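Local structure of flagellar regulatory protein C (Vibrio cholerae, 4QHS) at residues R64-I70 against Q107-T112; T112-I118 against V151-S157. The protein probably hydrolyses ATP as the heptameric AAA+ domain of a sigma-54 activator that switches on flagellar gene transcription in Vibrio cholerae. All blocks are in the same frame, centred on the assembly; numbering follows the deposited sequence.

Interaction 1: residues R64-I70 against Q107-T112; sequences RKEGPFI and QAQGGT
R64 reaches across to the carbonyl of G111. Its NE lies 2.7 Å from G111 O, with an N-H...O angle of 148°. The oxygen lies at the guanidinium edge, tilted 21° from its plane. R64 NH2 adds a weak bond to the same G111 O at 3.3 Å. The side chain is bent at chi3 (76°), which folds the guanidinium toward G111. NH1 is taken by a salt bridge to D38. G111 O also receives the backbone N of R152, so this one acceptor has several donors.

The backbones pair in parallel at one bridge, F69 with T112. T112 N donates to P68 O at 2.8 Å, and G111 CA adds a CA-H...O contact to P68 O. I70 N then donates to T112 O at 2.9 Å. This pairing joins strand 69-73, outermost in the chain's five-stranded parallel sheet, to strand 112-116, in the 2-3-4-1-5 order of AAA+ ATPases.

Two beta turns precede the bridge. One is type I, closed by G67 N on R64 O; the other is type II, closed by G111 N on A108 O, with G110 at positive phi. The P68 ring packs against the second turn, its CG 3.4 Å from Q109 O. Next to it, I70 CG1 rests on A108 CB at 3.6 Å. The amide of Q109 is held at both ends, OE1 by D150 N and NE2 by the carbonyl of K148. T112 OG1 is hydrogen-bonded to H59 ND1, while its CB lies 4.1 Å from F69 CD1.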
# COMPACT_ATOMS: atom_id res chain seq x y z
N ARG A 64 10.48 -4.35 -51.73
CA ARG A 64 9.17 -4.53 -51.09
C ARG A 64 8.25 -3.34 -51.34
O ARG A 64 7.19 -3.25 -50.74
CB ARG A 64 9.35 -4.74 -49.58
CG ARG A 64 10.48 -5.70 -49.26
CD ARG A 64 10.74 -5.79 -47.78
NE ARG A 64 9.72 -6.60 -47.15
CZ ARG A 64 9.82 -7.91 -46.98
NH1 ARG A 64 10.89 -8.57 -47.39
NH2 ARG A 64 8.83 -8.55 -46.40
N LYS A 65 8.67 -2.44 -52.22
CA LYS A 65 7.96 -1.18 -52.46
C LYS A 65 6.45 -1.33 -52.75
O LYS A 65 5.65 -0.50 -52.30
CB LYS A 65 8.63 -0.44 -53.63
CG LYS A 65 7.84 0.74 -54.17
CD LYS A 65 8.49 1.33 -55.42
CE LYS A 65 7.63 2.44 -56.02
NZ LYS A 65 8.22 3.02 -57.27
N GLU A 66 6.05 -2.36 -53.48
CA GLU A 66 4.64 -2.48 -53.85
C GLU A 66 3.82 -2.98 -52.67
O GLU A 66 2.59 -2.84 -52.64
CB GLU A 66 4.46 -3.40 -55.06
CG GLU A 66 5.13 -2.89 -56.31
CD GLU A 66 4.70 -1.47 -56.67
OE1 GLU A 66 5.54 -0.55 -56.58
OE2 GLU A 66 3.52 -1.28 -57.03
N GLY A 67 4.51 -3.56 -51.69
CA GLY A 67 3.85 -4.14 -50.53
C GLY A 67 3.47 -3.11 -49.49
O GLY A 67 3.75 -1.92 -49.65
N PRO A 68 2.85 -3.57 -48.40
CA PRO A 68 2.32 -2.70 -47.34
C PRO A 68 3.40 -1.96 -46.57
O PRO A 68 4.40 -2.55 -46.17
CB PRO A 68 1.60 -3.68 -46.40
CG PRO A 68 1.54 -4.98 -47.12
CD PRO A 68 2.70 -4.99 -48.06
N PHE A 69 3.18 -0.69 -46.32
CA PHE A 69 4.00 0.07 -45.43
C PHE A 69 3.19 0.46 -44.24
O PHE A 69 2.22 1.14 -44.37
CB PHE A 69 4.48 1.33 -46.11
CG PHE A 69 5.40 2.12 -45.30
CD1 PHE A 69 6.73 1.84 -45.30
CD2 PHE A 69 4.96 3.13 -44.53
CE1 PHE A 69 7.58 2.56 -44.56
CE2 PHE A 69 5.82 3.85 -43.78
CZ PHE A 69 7.13 3.56 -43.80
N ILE A 70 3.62 0.03 -43.07
CA ILE A 70 2.82 0.12 -41.86
C ILE A 70 3.62 0.83 -40.77
O ILE A 70 4.74 0.44 -40.47
CB ILE A 70 2.39 -1.29 -41.36
CG1 ILE A 70 1.69 -2.09 -42.47
CG2 ILE A 70 1.53 -1.19 -40.10
CD1 ILE A 70 0.33 -1.53 -42.89
N GLN A 107 -0.51 -6.96 -40.62
CA GLN A 107 -0.87 -6.07 -41.68
C GLN A 107 0.28 -5.73 -42.59
O GLN A 107 0.06 -5.29 -43.67
CB GLN A 107 -1.42 -4.79 -41.13
CG GLN A 107 -2.68 -4.93 -40.41
CD GLN A 107 -2.94 -3.75 -39.55
OE1 GLN A 107 -3.09 -2.65 -40.02
NE2 GLN A 107 -2.99 -3.97 -38.27
N ALA A 108 1.50 -5.94 -42.12
CA ALA A 108 2.70 -5.52 -42.83
C ALA A 108 3.27 -6.68 -43.61
O ALA A 108 4.35 -6.57 -44.20
CB ALA A 108 3.75 -4.99 -41.85
N GLN A 109 2.54 -7.78 -43.58
CA GLN A 109 2.95 -9.02 -44.24
C GLN A 109 3.37 -8.74 -45.67
O GLN A 109 2.64 -8.11 -46.44
CB GLN A 109 1.80 -10.05 -44.19
CG GLN A 109 2.23 -11.48 -44.52
CD GLN A 109 3.13 -12.08 -43.45
OE1 GLN A 109 4.32 -11.77 -43.38
NE2 GLN A 109 2.56 -12.94 -42.61
N GLY A 110 4.57 -9.18 -46.02
CA GLY A 110 5.08 -9.00 -47.37
C GLY A 110 5.61 -7.60 -47.61
O GLY A 110 6.12 -7.32 -48.69
N GLY A 111 5.50 -6.74 -46.60
CA GLY A 111 5.95 -5.36 -46.73
C GLY A 111 6.95 -4.87 -45.68
O GLY A 111 7.97 -5.51 -45.43
N THR A 112 6.66 -3.72 -45.08
CA THR A 112 7.57 -3.06 -44.14
C THR A 112 6.83 -2.50 -42.95
O THR A 112 5.73 -1.94 -43.10
CB THR A 112 8.35 -1.91 -44.82
OG1 THR A 112 9.15 -2.45 -45.87
CG2 THR A 112 9.26 -1.21 -43.84

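Interaction 2: residues T112-I118 against V151-S157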
# COMPACT_ATOMS: atom_id res chain seq x y z
N THR A 112 6.66 -3.72 -45.08
CA THR A 112 7.57 -3.06 -44.14
C THR A 112 6.83 -2.50 -42.95
O THR A 112 5.73 -1.94 -43.10
CB THR A 112 8.35 -1.91 -44.82
OG1 THR A 112 9.15 -2.45 -45.87
CG2 THR A 112 9.26 -1.21 -43.84
N ILE A 113 7.38 -2.65 -41.77
CA ILE A 113 6.82 -2.01 -40.61
C ILE A 113 7.80 -1.02 -40.03
O ILE A 113 8.97 -1.27 -39.98
CB ILE A 113 6.34 -3.01 -39.55
CG1 ILE A 113 5.57 -2.30 -38.45
CG2 ILE A 113 7.47 -3.71 -38.95
CD1 ILE A 113 4.72 -3.19 -37.64
N LEU A 114 7.30 0.14 -39.64
CA LEU A 114 8.08 1.15 -39.00
C LEU A 114 7.71 1.25 -37.55
O LEU A 114 6.60 1.52 -37.21
CB LEU A 114 7.86 2.49 -39.66
CG LEU A 114 8.29 3.71 -38.88
CD1 LEU A 114 9.73 3.65 -38.55
CD2 LEU A 114 8.02 4.91 -39.66
N LEU A 115 8.66 1.01 -36.68
CA LEU A 115 8.43 1.13 -35.27
C LEU A 115 9.04 2.41 -34.77
O LEU A 115 10.19 2.44 -34.43
CB LEU A 115 9.00 -0.05 -34.54
CG LEU A 115 8.59 -1.40 -35.05
CD1 LEU A 115 9.49 -2.37 -34.48
CD2 LEU A 115 7.20 -1.70 -34.66
N ASP A 116 8.25 3.45 -34.74
CA ASP A 116 8.68 4.78 -34.42
C ASP A 116 8.83 4.91 -32.93
O ASP A 116 7.99 4.48 -32.20
CB ASP A 116 7.65 5.76 -34.91
CG ASP A 116 8.23 6.88 -35.66
OD1 ASP A 116 9.36 7.26 -35.41
OD2 ASP A 116 7.52 7.43 -36.49
N GLU A 117 9.92 5.50 -32.51
CA GLU A 117 10.18 5.73 -31.11
C GLU A 117 10.15 4.46 -30.27
O GLU A 117 9.39 4.32 -29.36
CB GLU A 117 9.19 6.77 -30.58
CG GLU A 117 9.41 8.15 -31.12
CD GLU A 117 10.82 8.61 -30.91
OE1 GLU A 117 11.44 9.11 -31.85
OE2 GLU A 117 11.32 8.46 -29.79
N ILE A 118 11.03 3.54 -30.59
CA ILE A 118 11.02 2.24 -30.02
C ILE A 118 11.60 2.20 -28.63
O ILE A 118 11.38 1.27 -27.92
CB ILE A 118 11.79 1.29 -30.89
CG1 ILE A 118 11.37 -0.15 -30.65
CG2 ILE A 118 13.22 1.41 -30.63
CD1 ILE A 118 11.74 -1.05 -31.72
N VAL A 151 8.43 -9.75 -43.03
CA VAL A 151 8.28 -8.32 -42.78
C VAL A 151 9.63 -7.64 -42.53
O VAL A 151 10.43 -8.09 -41.71
CB VAL A 151 7.33 -8.06 -41.57
CG1 VAL A 151 7.27 -6.57 -41.22
CG2 VAL A 151 5.93 -8.62 -41.82
N ARG A 152 9.87 -6.54 -43.24
CA ARG A 152 11.08 -5.75 -43.07
C ARG A 152 10.85 -4.75 -41.95
O ARG A 152 9.82 -4.07 -41.91
CB ARG A 152 11.43 -5.02 -44.37
CG ARG A 152 12.91 -4.66 -44.55
CD ARG A 152 13.20 -3.19 -44.29
NE ARG A 152 14.64 -2.93 -44.38
CZ ARG A 152 15.29 -2.57 -45.48
NH1 ARG A 152 14.63 -2.42 -46.63
NH2 ARG A 152 16.61 -2.36 -45.45
N VAL A 153 11.79 -4.67 -41.03
CA VAL A 153 11.64 -3.79 -39.89
C VAL A 153 12.49 -2.52 -40.00
O VAL A 153 13.70 -2.57 -40.24
CB VAL A 153 12.01 -4.51 -38.59
CG1 VAL A 153 12.09 -3.51 -37.46
CG2 VAL A 153 10.99 -5.59 -38.30
N LEU A 154 11.82 -1.39 -39.84
CA LEU A 154 12.46 -0.11 -39.66
C LEU A 154 12.10 0.36 -38.26
O LEU A 154 10.98 0.12 -37.81
CB LEU A 154 12.01 0.91 -40.72
CG LEU A 154 12.05 0.55 -42.20
CD1 LEU A 154 11.55 1.72 -43.01
CD2 LEU A 154 13.42 0.15 -42.66
N ALA A 155 13.04 1.01 -37.59
CA ALA A 155 12.79 1.61 -36.28
C ALA A 155 13.40 3.00 -36.18
O ALA A 155 14.32 3.34 -36.93
CB ALA A 155 13.35 0.74 -35.18
N THR A 156 12.90 3.79 -35.24
CA THR A 156 13.51 5.06 -34.87
C THR A 156 13.61 5.22 -33.36
O THR A 156 12.82 4.66 -32.60
CB THR A 156 12.72 6.28 -35.39
OG1 THR A 156 11.56 6.47 -34.59
CG2 THR A 156 12.32 6.08 -36.86
N SER A 157 14.54 6.05 -32.96
CA SER A 157 14.78 6.37 -31.60
C SER A 157 15.35 7.75 -31.51
O SER A 157 16.23 8.10 -32.23
CB SER A 157 15.76 5.39 -31.02
OG SER A 157 15.77 5.52 -29.64
O HOH W 1 11.77 -2.29 -47.22
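T156 OG1 sits between D116 and E117 and links the strand ends. Its chi1 of 76° sets the hydroxyl between the backbone N and the carbonyl carbon. There it accepts E117 N at 2.8 Å and donates to D116 OD1. That second bond is modelled very short, so its length is doubtful. The D116 side chain starts away from strand 152-157, but its chi1 of -132°, off the staggered values, brings OD1 back to the hydroxyl. T156 CG2 meets L114 CD1 at 3.9 Å.

The T112 methyl CG2 packs on L154 CG at 3.7 Å. T112 and R152 lie side by side, and a water joins T112 OG1, also hydrogen-bonded to H59 ND1, to R152 NH1 at the guanidinium edge. R152 bends at chi2 and gives NE to A39 O. On the face of I113 and L115, I113 CG2 touches V151 CG1 at 3.7 Å and L115 CD1 touches V153 CG1 at 4.1 Å. Four backbone bonds join the parallel strands, from I113 N-R152 O to T156 N-L115 O, and I118 N on T156 O extends the pairing.

D116 and E117 fit the acidic pair of a Walker B motif, beside the strand leading to the probable sensor 1 residue N158.

Overall arrangement
Interactions 1 and 2 are successive joins across one parallel sheet, with centres about 12 Å apart. They share T112, which begins strand 112-116, the strand between 69-73 and 152-157. I70 O of interaction 1 probably accepts L114 N of interaction 2 at 2.7 Å. A108 O also packs on V151 CG2 at 3.5 Å. Interaction 1 lies at the start of strands 69-73 and 112-116; its centre is about 16 Å from the centre of the chain. The centre of interaction 2 is about 8 Å from that point, and its far end lies at the probable nucleotide site. There K51 touches T156 and S47 makes a weak bond to E117; both fit the P-loop. The structure is nucleotide-free.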